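Local coordinates for protein cysteine hydrolase (Staphylococcus aureus, PDB 6KUA) that probably hydrolyses nicotinamide to nicotinic acid and ammonia, as a nicotinamidase of the isochorismatase-like cysteine hydrolase family, at residues Q46-F51 against R120-N125; P114-L119 against L148-S153; V36-D41 against Q126-G131; R106-F111 against A142-N147. All blocks are in the same frame, centred on the assembly; numbering follows the deposited sequence.

Contact 1: Q46-F51 against R120-N125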
# COMPACT_ATOMS: atom_id res chain seq x y z
N GLN A 46 -14.06 19.62 -17.82
CA GLN A 46 -14.62 18.49 -17.09
C GLN A 46 -13.52 17.53 -16.63
O GLN A 46 -13.74 16.32 -16.55
CB GLN A 46 -15.68 17.76 -17.92
CG GLN A 46 -16.92 18.59 -18.21
CD GLN A 46 -17.73 18.93 -16.95
OE1 GLN A 46 -17.75 20.08 -16.50
NE2 GLN A 46 -18.41 17.92 -16.40
N ASP A 47 -12.34 18.06 -16.34
CA ASP A 47 -11.31 17.30 -15.64
C ASP A 47 -11.72 17.08 -14.19
O ASP A 47 -12.59 17.76 -13.64
CB ASP A 47 -9.97 18.03 -15.70
CG ASP A 47 -9.34 17.98 -17.09
OD1 ASP A 47 -9.55 16.99 -17.82
OD2 ASP A 47 -8.62 18.94 -17.46
N HIS A 48 -11.08 16.10 -13.56
CA HIS A 48 -11.52 15.67 -12.25
C HIS A 48 -10.87 16.49 -11.15
O HIS A 48 -9.69 16.83 -11.23
CB HIS A 48 -11.24 14.18 -12.07
CG HIS A 48 -12.12 13.33 -12.91
ND1 HIS A 48 -13.39 12.96 -12.51
CD2 HIS A 48 -11.95 12.84 -14.17
CE1 HIS A 48 -13.95 12.24 -13.47
NE2 HIS A 48 -13.10 12.16 -14.49
N ILE A 49 -11.65 16.83 -10.13
CA ILE A 49 -11.21 17.64 -9.00
C ILE A 49 -11.54 16.88 -7.73
O ILE A 49 -12.69 16.48 -7.51
CB ILE A 49 -11.88 19.02 -8.98
CG1 ILE A 49 -11.69 19.74 -10.32
CG2 ILE A 49 -11.29 19.85 -7.87
CD1 ILE A 49 -12.89 20.52 -10.78
N PHE A 50 -10.53 16.69 -6.88
CA PHE A 50 -10.66 15.96 -5.62
C PHE A 50 -10.40 16.93 -4.49
O PHE A 50 -9.33 17.54 -4.43
CB PHE A 50 -9.70 14.77 -5.57
CG PHE A 50 -9.93 13.75 -6.65
CD1 PHE A 50 -9.52 14.00 -7.95
CD2 PHE A 50 -10.53 12.53 -6.35
CE1 PHE A 50 -9.73 13.05 -8.97
CE2 PHE A 50 -10.74 11.57 -7.35
CZ PHE A 50 -10.34 11.82 -8.66
N PHE A 51 -11.39 17.10 -3.61
CA PHE A 51 -11.22 17.86 -2.38
C PHE A 51 -10.90 16.87 -1.26
O PHE A 51 -11.71 16.00 -0.94
CB PHE A 51 -12.48 18.68 -2.07
CG PHE A 51 -12.76 19.77 -3.08
CD1 PHE A 51 -13.46 19.49 -4.23
CD2 PHE A 51 -12.30 21.06 -2.87
CE1 PHE A 51 -13.72 20.49 -5.18
CE2 PHE A 51 -12.55 22.06 -3.79
CZ PHE A 51 -13.26 21.78 -4.95
N ARG A 120 -6.71 6.08 -11.20
CA ARG A 120 -6.41 5.06 -12.21
C ARG A 120 -7.65 4.67 -13.01
O ARG A 120 -7.56 4.49 -14.23
CB ARG A 120 -5.82 3.82 -11.55
CG ARG A 120 -4.42 3.98 -10.99
CD ARG A 120 -3.88 2.63 -10.48
NE ARG A 120 -2.70 2.80 -9.62
CZ ARG A 120 -1.75 1.89 -9.45
NH1 ARG A 120 -1.83 0.72 -10.08
NH2 ARG A 120 -0.72 2.15 -8.67
N GLU A 121 -8.81 4.53 -12.34
CA GLU A 121 -10.09 4.25 -13.03
C GLU A 121 -10.32 5.23 -14.18
O GLU A 121 -10.92 4.87 -15.19
CB GLU A 121 -11.27 4.39 -12.05
CG GLU A 121 -11.67 3.18 -11.22
CD GLU A 121 -12.62 3.54 -10.06
OE1 GLU A 121 -13.51 4.41 -10.24
OE2 GLU A 121 -12.48 2.97 -8.96
N ARG A 122 -9.91 6.48 -14.00
CA ARG A 122 -10.24 7.57 -14.91
C ARG A 122 -9.10 7.92 -15.85
O ARG A 122 -9.13 8.99 -16.46
CB ARG A 122 -10.65 8.79 -14.09
CG ARG A 122 -11.96 8.59 -13.39
CD ARG A 122 -12.13 9.51 -12.18
NE ARG A 122 -13.45 9.33 -11.60
CZ ARG A 122 -13.80 8.27 -10.88
NH1 ARG A 122 -12.92 7.31 -10.64
NH2 ARG A 122 -15.04 8.17 -10.39
N SER A 123 -8.07 7.07 -15.93
CA SER A 123 -6.94 7.26 -16.83
C SER A 123 -6.18 8.55 -16.56
O SER A 123 -5.72 9.22 -17.49
CB SER A 123 -7.41 7.19 -18.29
OG SER A 123 -7.80 5.86 -18.59
N ILE A 124 -6.06 8.91 -15.28
CA ILE A 124 -5.28 10.08 -14.84
C ILE A 124 -3.86 9.63 -14.54
O ILE A 124 -3.65 8.75 -13.70
CB ILE A 124 -5.89 10.72 -13.59
CG1 ILE A 124 -7.36 11.07 -13.79
CG2 ILE A 124 -5.07 11.93 -13.19
CD1 ILE A 124 -7.54 12.26 -14.62
N ASN A 125 -2.88 10.28 -15.16
CA ASN A 125 -1.49 10.04 -14.77
C ASN A 125 -0.78 11.34 -14.41
O ASN A 125 0.45 11.38 -14.37
CB ASN A 125 -0.71 9.30 -15.87
CG ASN A 125 -0.40 10.18 -17.06
OD1 ASN A 125 -1.12 11.14 -17.33
ND2 ASN A 125 0.67 9.86 -17.78

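Contact 2: P114-L119 against L148-S153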
# COMPACT_ATOMS: atom_id res chain seq x y z
N PRO A 114 -9.15 5.74 -1.19
CA PRO A 114 -9.20 5.16 -2.53
C PRO A 114 -8.69 6.10 -3.63
O PRO A 114 -9.00 5.90 -4.81
CB PRO A 114 -10.69 4.86 -2.72
CG PRO A 114 -11.37 5.94 -1.92
CD PRO A 114 -10.47 6.23 -0.74
N LEU A 115 -7.93 7.13 -3.26
CA LEU A 115 -7.57 8.17 -4.23
C LEU A 115 -6.83 7.58 -5.43
O LEU A 115 -7.19 7.85 -6.58
CB LEU A 115 -6.72 9.25 -3.56
CG LEU A 115 -6.26 10.36 -4.52
CD1 LEU A 115 -7.47 11.10 -5.11
CD2 LEU A 115 -5.32 11.33 -3.78
N ASP A 116 -5.81 6.76 -5.19
CA ASP A 116 -5.03 6.21 -6.30
C ASP A 116 -5.93 5.40 -7.23
O ASP A 116 -5.87 5.56 -8.47
CB ASP A 116 -3.88 5.36 -5.76
CG ASP A 116 -3.05 4.69 -6.85
OD1 ASP A 116 -2.80 5.33 -7.90
OD2 ASP A 116 -2.64 3.52 -6.65
N SER A 117 -6.78 4.55 -6.66
CA SER A 117 -7.64 3.72 -7.51
C SER A 117 -8.65 4.57 -8.28
O SER A 117 -8.97 4.25 -9.43
CB SER A 117 -8.36 2.67 -6.68
OG SER A 117 -9.45 3.26 -6.02
N LEU A 118 -9.15 5.65 -7.66
CA LEU A 118 -10.05 6.56 -8.36
C LEU A 118 -9.37 7.24 -9.54
O LEU A 118 -9.97 7.38 -10.61
CB LEU A 118 -10.58 7.61 -7.40
CG LEU A 118 -11.63 7.12 -6.39
CD1 LEU A 118 -11.84 8.18 -5.30
CD2 LEU A 118 -12.95 6.79 -7.09
N LEU A 119 -8.13 7.70 -9.35
CA LEU A 119 -7.37 8.31 -10.44
C LEU A 119 -7.11 7.30 -11.56
O LEU A 119 -7.25 7.63 -12.75
CB LEU A 119 -6.05 8.86 -9.90
CG LEU A 119 -6.13 9.95 -8.84
CD1 LEU A 119 -4.77 10.14 -8.12
CD2 LEU A 119 -6.61 11.24 -9.47
N LEU A 148 3.89 6.67 -6.52
CA LEU A 148 2.92 5.96 -7.33
C LEU A 148 3.08 6.27 -8.83
O LEU A 148 2.31 5.75 -9.64
CB LEU A 148 1.51 6.29 -6.83
CG LEU A 148 1.19 5.74 -5.42
CD1 LEU A 148 0.04 6.49 -4.80
CD2 LEU A 148 0.89 4.24 -5.45
N GLY A 149 4.05 7.08 -9.22
CA GLY A 149 4.35 7.26 -10.62
C GLY A 149 3.52 8.30 -11.33
O GLY A 149 3.44 8.26 -12.56
N TYR A 150 2.88 9.21 -10.60
CA TYR A 150 2.17 10.32 -11.22
C TYR A 150 3.13 11.43 -11.59
O TYR A 150 4.10 11.69 -10.87
CB TYR A 150 1.12 10.88 -10.26
CG TYR A 150 -0.02 9.95 -10.07
CD1 TYR A 150 -1.07 9.91 -10.97
CD2 TYR A 150 -0.05 9.08 -8.99
CE1 TYR A 150 -2.10 9.04 -10.82
CE2 TYR A 150 -1.09 8.20 -8.81
CZ TYR A 150 -2.13 8.19 -9.72
OH TYR A 150 -3.17 7.32 -9.56
N LYS A 151 2.85 12.09 -12.71
CA LYS A 151 3.49 13.37 -12.99
C LYS A 151 2.84 14.41 -12.10
O LYS A 151 1.64 14.36 -11.83
CB LYS A 151 3.34 13.75 -14.47
CG LYS A 151 3.62 12.62 -15.46
CD LYS A 151 3.35 13.04 -16.92
CE LYS A 151 3.67 11.90 -17.91
NZ LYS A 151 3.32 12.24 -19.34
N ILE A 152 3.63 15.36 -11.61
CA ILE A 152 3.24 16.21 -10.49
C ILE A 152 3.44 17.68 -10.85
O ILE A 152 4.51 18.06 -11.35
CB ILE A 152 4.04 15.89 -9.22
CG1 ILE A 152 3.79 14.45 -8.77
CG2 ILE A 152 3.69 16.88 -8.13
CD1 ILE A 152 4.73 14.01 -7.66
N SER A 153 2.46 18.51 -10.52
CA SER A 153 2.59 19.95 -10.62
C SER A 153 2.17 20.58 -9.30
O SER A 153 1.08 20.31 -8.79
CB SER A 153 1.75 20.50 -11.79
OG SER A 153 2.01 21.88 -11.98

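Contact 3: V36-D41 against Q126-G131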
# COMPACT_ATOMS: atom_id res chain seq x y z
N VAL A 36 -9.46 28.94 -6.67
CA VAL A 36 -10.75 29.10 -7.34
C VAL A 36 -10.56 29.07 -8.85
O VAL A 36 -11.32 28.42 -9.58
CB VAL A 36 -11.43 30.41 -6.88
CG1 VAL A 36 -12.62 30.75 -7.76
CG2 VAL A 36 -11.85 30.31 -5.42
N SER A 37 -9.52 29.74 -9.34
CA SER A 37 -9.30 29.72 -10.77
C SER A 37 -8.74 28.39 -11.27
O SER A 37 -8.92 28.06 -12.44
CB SER A 37 -8.38 30.88 -11.17
OG SER A 37 -7.02 30.51 -11.14
N ARG A 38 -8.07 27.60 -10.42
CA ARG A 38 -7.64 26.28 -10.88
C ARG A 38 -8.84 25.35 -10.98
O ARG A 38 -8.94 24.55 -11.92
CB ARG A 38 -6.58 25.68 -9.95
CG ARG A 38 -5.28 26.45 -9.84
CD ARG A 38 -4.74 26.89 -11.19
NE ARG A 38 -4.40 25.73 -12.01
CZ ARG A 38 -4.59 25.66 -13.33
NH1 ARG A 38 -5.13 26.68 -13.98
NH2 ARG A 38 -4.26 24.55 -13.97
N ILE A 39 -9.77 25.45 -10.03
CA ILE A 39 -10.98 24.64 -10.06
C ILE A 39 -11.78 24.94 -11.32
O ILE A 39 -12.23 24.02 -12.03
CB ILE A 39 -11.81 24.87 -8.79
CG1 ILE A 39 -11.02 24.41 -7.56
CG2 ILE A 39 -13.15 24.12 -8.86
CD1 ILE A 39 -11.66 24.83 -6.25
N ASN A 40 -11.95 26.22 -11.64
CA ASN A 40 -12.69 26.59 -12.84
C ASN A 40 -11.99 26.09 -14.09
O ASN A 40 -12.64 25.64 -15.04
CB ASN A 40 -12.87 28.10 -12.90
CG ASN A 40 -13.97 28.58 -11.98
OD1 ASN A 40 -15.04 27.98 -11.92
ND2 ASN A 40 -13.72 29.66 -11.25
N ASP A 41 -10.65 26.14 -14.11
CA ASP A 41 -9.91 25.62 -15.26
C ASP A 41 -10.22 24.15 -15.49
O ASP A 41 -10.62 23.75 -16.59
CB ASP A 41 -8.41 25.83 -15.04
CG ASP A 41 -7.60 25.55 -16.30
OD1 ASP A 41 -7.47 26.47 -17.14
OD2 ASP A 41 -7.09 24.42 -16.47
N GLN A 126 -1.53 12.41 -14.15
CA GLN A 126 -0.93 13.70 -13.87
C GLN A 126 -1.78 14.42 -12.83
O GLN A 126 -3.00 14.52 -12.99
CB GLN A 126 -0.84 14.51 -15.17
CG GLN A 126 -0.59 15.98 -15.03
CD GLN A 126 -0.35 16.64 -16.39
OE1 GLN A 126 -1.29 16.95 -17.12
NE2 GLN A 126 0.93 16.84 -16.73
N VAL A 127 -1.17 14.88 -11.73
CA VAL A 127 -1.91 15.58 -10.70
C VAL A 127 -1.32 16.97 -10.51
O VAL A 127 -0.10 17.16 -10.60
CB VAL A 127 -1.96 14.82 -9.35
CG1 VAL A 127 -2.57 13.45 -9.55
CG2 VAL A 127 -0.56 14.74 -8.70
N GLU A 128 -2.20 17.94 -10.28
CA GLU A 128 -1.81 19.26 -9.82
C GLU A 128 -2.26 19.40 -8.37
O GLU A 128 -3.40 19.09 -8.04
CB GLU A 128 -2.44 20.34 -10.69
CG GLU A 128 -2.00 21.74 -10.38
CD GLU A 128 -2.54 22.76 -11.39
OE1 GLU A 128 -2.63 22.43 -12.60
OE2 GLU A 128 -2.88 23.88 -10.96
N ILE A 129 -1.36 19.85 -7.49
CA ILE A 129 -1.65 19.86 -6.07
C ILE A 129 -1.64 21.28 -5.54
O ILE A 129 -0.64 21.99 -5.66
CB ILE A 129 -0.65 19.00 -5.27
CG1 ILE A 129 -0.53 17.62 -5.88
CG2 ILE A 129 -1.15 18.87 -3.85
CD1 ILE A 129 0.57 16.79 -5.20
N VAL A 130 -2.74 21.68 -4.90
CA VAL A 130 -2.85 22.99 -4.30
C VAL A 130 -3.39 22.81 -2.89
O VAL A 130 -3.97 21.77 -2.54
CB VAL A 130 -3.77 23.92 -5.12
CG1 VAL A 130 -3.28 23.99 -6.57
CG2 VAL A 130 -5.23 23.46 -5.04
N GLY A 131 -3.19 23.83 -2.06
CA GLY A 131 -3.72 23.76 -0.71
C GLY A 131 -2.68 24.05 0.34
O GLY A 131 -1.71 24.78 0.08

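Contact 4: R106-F111 against A142-N147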
# COMPACT_ATOMS: atom_id res chain seq x y z
N ARG A 106 -4.64 10.76 7.62
CA ARG A 106 -3.28 11.25 7.84
C ARG A 106 -3.05 12.46 6.95
O ARG A 106 -3.93 12.87 6.18
CB ARG A 106 -2.23 10.15 7.55
CG ARG A 106 -2.30 8.90 8.46
CD ARG A 106 -2.01 9.19 9.94
NE ARG A 106 -2.10 7.99 10.78
CZ ARG A 106 -3.19 7.62 11.47
NH1 ARG A 106 -3.17 6.51 12.20
NH2 ARG A 106 -4.31 8.35 11.43
N TYR A 107 -1.86 13.06 7.07
CA TYR A 107 -1.51 14.18 6.19
C TYR A 107 -1.58 13.76 4.72
O TYR A 107 -2.07 14.52 3.87
CB TYR A 107 -0.11 14.70 6.50
CG TYR A 107 0.19 14.98 7.97
CD1 TYR A 107 -0.55 15.91 8.69
CD2 TYR A 107 1.23 14.33 8.62
CE1 TYR A 107 -0.26 16.17 10.03
CE2 TYR A 107 1.54 14.58 9.94
CZ TYR A 107 0.79 15.51 10.64
OH TYR A 107 1.10 15.75 11.96
N ASP A 108 -1.06 12.57 4.40
CA ASP A 108 -0.95 12.09 3.02
C ASP A 108 -2.33 11.74 2.48
O ASP A 108 -2.99 10.83 2.99
CB ASP A 108 -0.01 10.88 3.00
CG ASP A 108 0.06 10.18 1.63
OD1 ASP A 108 -0.54 10.63 0.62
OD2 ASP A 108 0.75 9.14 1.58
N SER A 109 -2.73 12.42 1.41
CA SER A 109 -4.05 12.24 0.82
C SER A 109 -4.27 10.84 0.25
O SER A 109 -5.43 10.45 0.03
CB SER A 109 -4.26 13.27 -0.29
OG SER A 109 -4.27 14.60 0.23
N PHE A 110 -3.20 10.08 -0.00
CA PHE A 110 -3.32 8.74 -0.54
C PHE A 110 -3.39 7.65 0.54
O PHE A 110 -3.76 6.52 0.23
CB PHE A 110 -2.15 8.42 -1.47
CG PHE A 110 -2.12 9.24 -2.73
CD1 PHE A 110 -1.60 10.53 -2.74
CD2 PHE A 110 -2.61 8.71 -3.92
CE1 PHE A 110 -1.56 11.29 -3.92
CE2 PHE A 110 -2.58 9.47 -5.11
CZ PHE A 110 -2.05 10.75 -5.11
N PHE A 111 -3.03 7.97 1.78
CA PHE A 111 -2.94 6.93 2.80
C PHE A 111 -4.33 6.53 3.28
O PHE A 111 -5.12 7.37 3.70
CB PHE A 111 -2.09 7.40 3.98
CG PHE A 111 -1.86 6.32 4.98
CD1 PHE A 111 -0.92 5.33 4.74
CD2 PHE A 111 -2.63 6.24 6.13
CE1 PHE A 111 -0.72 4.31 5.65
CE2 PHE A 111 -2.43 5.21 7.05
CZ PHE A 111 -1.48 4.25 6.81
N ALA A 142 2.36 14.87 -2.12
CA ALA A 142 3.23 14.89 -3.29
C ALA A 142 4.18 13.70 -3.32
O ALA A 142 4.44 13.12 -4.39
CB ALA A 142 4.03 16.20 -3.33
N ILE A 143 4.69 13.29 -2.16
CA ILE A 143 5.62 12.16 -2.09
C ILE A 143 4.94 10.86 -2.49
O ILE A 143 5.50 10.06 -3.25
CB ILE A 143 6.24 12.05 -0.68
CG1 ILE A 143 7.20 13.21 -0.46
CG2 ILE A 143 6.94 10.70 -0.52
CD1 ILE A 143 7.52 13.45 0.98
N SER A 144 3.71 10.64 -2.02
CA SER A 144 2.97 9.46 -2.44
C SER A 144 2.64 9.50 -3.93
O SER A 144 2.70 8.47 -4.61
CB SER A 144 1.69 9.30 -1.63
OG SER A 144 1.99 8.58 -0.44
N ALA A 145 2.22 10.67 -4.44
CA ALA A 145 1.98 10.81 -5.87
C ALA A 145 3.24 10.44 -6.64
O ALA A 145 3.17 9.72 -7.65
CB ALA A 145 1.54 12.24 -6.21
N TYR A 146 4.39 10.89 -6.15
CA TYR A 146 5.66 10.60 -6.78
C TYR A 146 5.93 9.10 -6.79
O TYR A 146 6.15 8.51 -7.85
CB TYR A 146 6.78 11.37 -6.07
CG TYR A 146 8.15 10.91 -6.44
CD1 TYR A 146 8.77 11.34 -7.62
CD2 TYR A 146 8.85 10.03 -5.62
CE1 TYR A 146 10.04 10.90 -7.97
CE2 TYR A 146 10.11 9.59 -5.96
CZ TYR A 146 10.71 10.03 -7.12
OH TYR A 146 11.97 9.57 -7.42
N ASN A 147 5.87 8.45 -5.62
CA ASN A 147 6.11 7.01 -5.56
C ASN A 147 5.15 6.24 -6.45
O ASN A 147 5.53 5.24 -7.06
CB ASN A 147 6.00 6.50 -4.12
CG ASN A 147 7.13 6.99 -3.23
OD1 ASN A 147 8.14 7.49 -3.72
ND2 ASN A 147 6.96 6.86 -1.92

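Contact 1: Q46-F51 against R120-N125
His48 and Arg122 have their CA atoms 8.6 Å apart, where strand 48-54 passes the Schellman turn that closes helix 115-121, with Ser123 at positive phi. Across that gap the aliphatic part of Arg122 lies over one face of the imidazole. Its CD sits 3.5 Å from the centroid of the His48 ring and only 10° off the ring normal, a CH-pi contact almost over the centre. The guanidinium does not lie flat on the ring: the two planes are 88° apart, and His48 CE1 is met by Arg122 NE at 3.5 Å, at the guanidinium edge. An arginine chain extended from CG to NE (chi2 158°) carries CD there. Ile124 adds a looser apolar touch, its CD1 4.5 Å from His48 CD2. Beyond the ring, Arg122 NH1 is held by the backbone O of Leu118 and by a salt bridge of 3.0 Å to Glu121 OE1, while His48 ND1 is hydrogen-bonded to His100 on the neighbouring strand. Arg122 thus offers its CD to the ring while NH1 turns back to its own helix end, and the electron-withdrawing NE probably makes the CD hydrogens better partners for the aromatic face.

Contact 2: P114-L119 against L148-S153
Asp116 meets both Leu148 and Tyr150, and it can be followed outward atom by atom. CB lies beside a methyl, Leu148 CD1, at 4.2 Å. With CG anti to the backbone N (chi1 177°), the carboxylate swings off the helix towards the turn after helix 137-147, and CG passes the same methyl. At the tip the two oxygens part company. OD1 accepts the phenol proton of Tyr150 OH in a bond of 2.6 Å, approached nearly in line with the C-O bond; it lies in the plane of the phenol ring, whereas the carboxylate plane stands 86° to that ring. OD2 rests 3.8 Å from Leu148 CD2 and is salt-bridged to Arg120 of the same chain, an arginine that also pairs with Asp116 of the second subunit. One turn on, Leu119 packs against the phenol: its CB is 3.3 Å from Tyr150 OH, and its CD1 is 3.7 Å from Tyr150 CZ. The Tyr150 ring also receives a cation-pi contact from Arg120 of the second subunit. Helix 115-121 is thereby tied to the link between helix 137-147 and strand 151-160, outermost in this chain's sheet, while Leu115 and Leu118 of the same helix pack on strands 48-54 and 99-104.

Contact 3: V36-D41 against Q126-G131
The guanidinium of Arg38 and the carboxylate of Glu128 meet edge to edge, their planes only 2° apart, so neither face of either group is used in the pairing. Arg38 presents its NE side: NE donates to Glu128 OE2 at 2.6 Å, and NH2 donates to Glu128 OE1 at 3.0 Å. Both bonds are fairly straight (162° and 166°), and each oxygen accepts through its syn lone pair. This side-on, two-pronged grip fixes the rotation of both flat groups at once. The two side chains arrive at about a right angle. Arg38 folds back on itself, bent at chi2 and chi3, whereas Glu128 rises from the strand in an extended chain. Arg38 CG also makes a loose approach to Val130 CG1, at 4.6 Å.

In the fold this is helix-on-sheet packing of an alpha/beta/alpha sandwich. Helix 32-44 belongs to the crossover between the parallel neighbours 4-9 and 48-54, yet Arg38 reaches past that pair to strand 126-132, on the other side of strand 4-9. Glu128 and Val130 point to this helix; the alternate residues Val127 and Ile129 pack instead against helix 137-147.

Charge extends beyond the pair. Arg38 NH2 makes a second, long salt bridge of 3.8 Å to Asp41 OD2, one turn further along the helix, and that oxygen is itself paired with Arg4 of strand 4-9. Asp41 OD2 and Glu128 OE1 remain 6.2 Å apart, and the arginine lying near both would be expected to offset their mutual repulsion. No other subunit touches these two segments.

Contact 4: R106-F111 against A142-N147
Torsion about CA-CB turns Asp108 CG away from its own backbone N (chi1 173°), sending the carboxylate towards Ser144 on helix 137-147, while Phe110 takes the other course (chi1 -67°) and brings its ring up to Ser144 and Ala145 obliquely. Ser144 OG donates to Asp108 OD2 across a modelled separation of 2.4 Å, very short, so the details of this bond are doubtful. The second oxygen works inside the loop. Asp108 OD1 accepts from the backbone N of Phe110 at 2.8 Å, an Asx turn in which the N-H comes from above the carboxylate plane, 55° out of it. A type I beta turn from Asp108 to Phe111 overlaps it, closed by Phe111 N to Asp108 O. The carboxylate thus shapes its turn through OD1 and, if the short contact is taken as modelled, also links that turn to helix 137-147. Beside it, Phe110 CD1 touches Ser144 CB at 3.7 Å, and Phe110 CE1 lies 4.0 Å from Ala145 CB. The bound zinc is about 12 Å from the Asp108 side chain. This loop, which leads from strand 99-104 to helix 115-121, is thus pressed onto helix 137-147; Phe110 also touches Leu115 and Leu119 of helix 115-121, and Ala145 also packs on Ile152 of strand 151-160.

All four contacts belong to one isochorismatase-type domain built round a five-stranded parallel sheet. Helix 115-121 serves contacts 1 and 2, whose centres are about 8 Å apart and which are joined by a probable hydrogen bond from Lys151 N to Asn125 O. Contact 4, about 9 Å from contact 2 between centres, precedes it on both sides: 106-111 leads into that helix, and 142-147 runs into 148-153. Contact 3 lies across the chain's centre from contact 4, about 17 Å away between centres, and brackets contact 1 in sequence. Strands 126-132 and 151-160, neighbours in the sheet, connect contacts 3 and 2. Contacts 1 and 3 join the sheet to its flanking elements, contacts 2 and 4 join helices and loops, and contacts 1, 2 and 4 also meet other subunits.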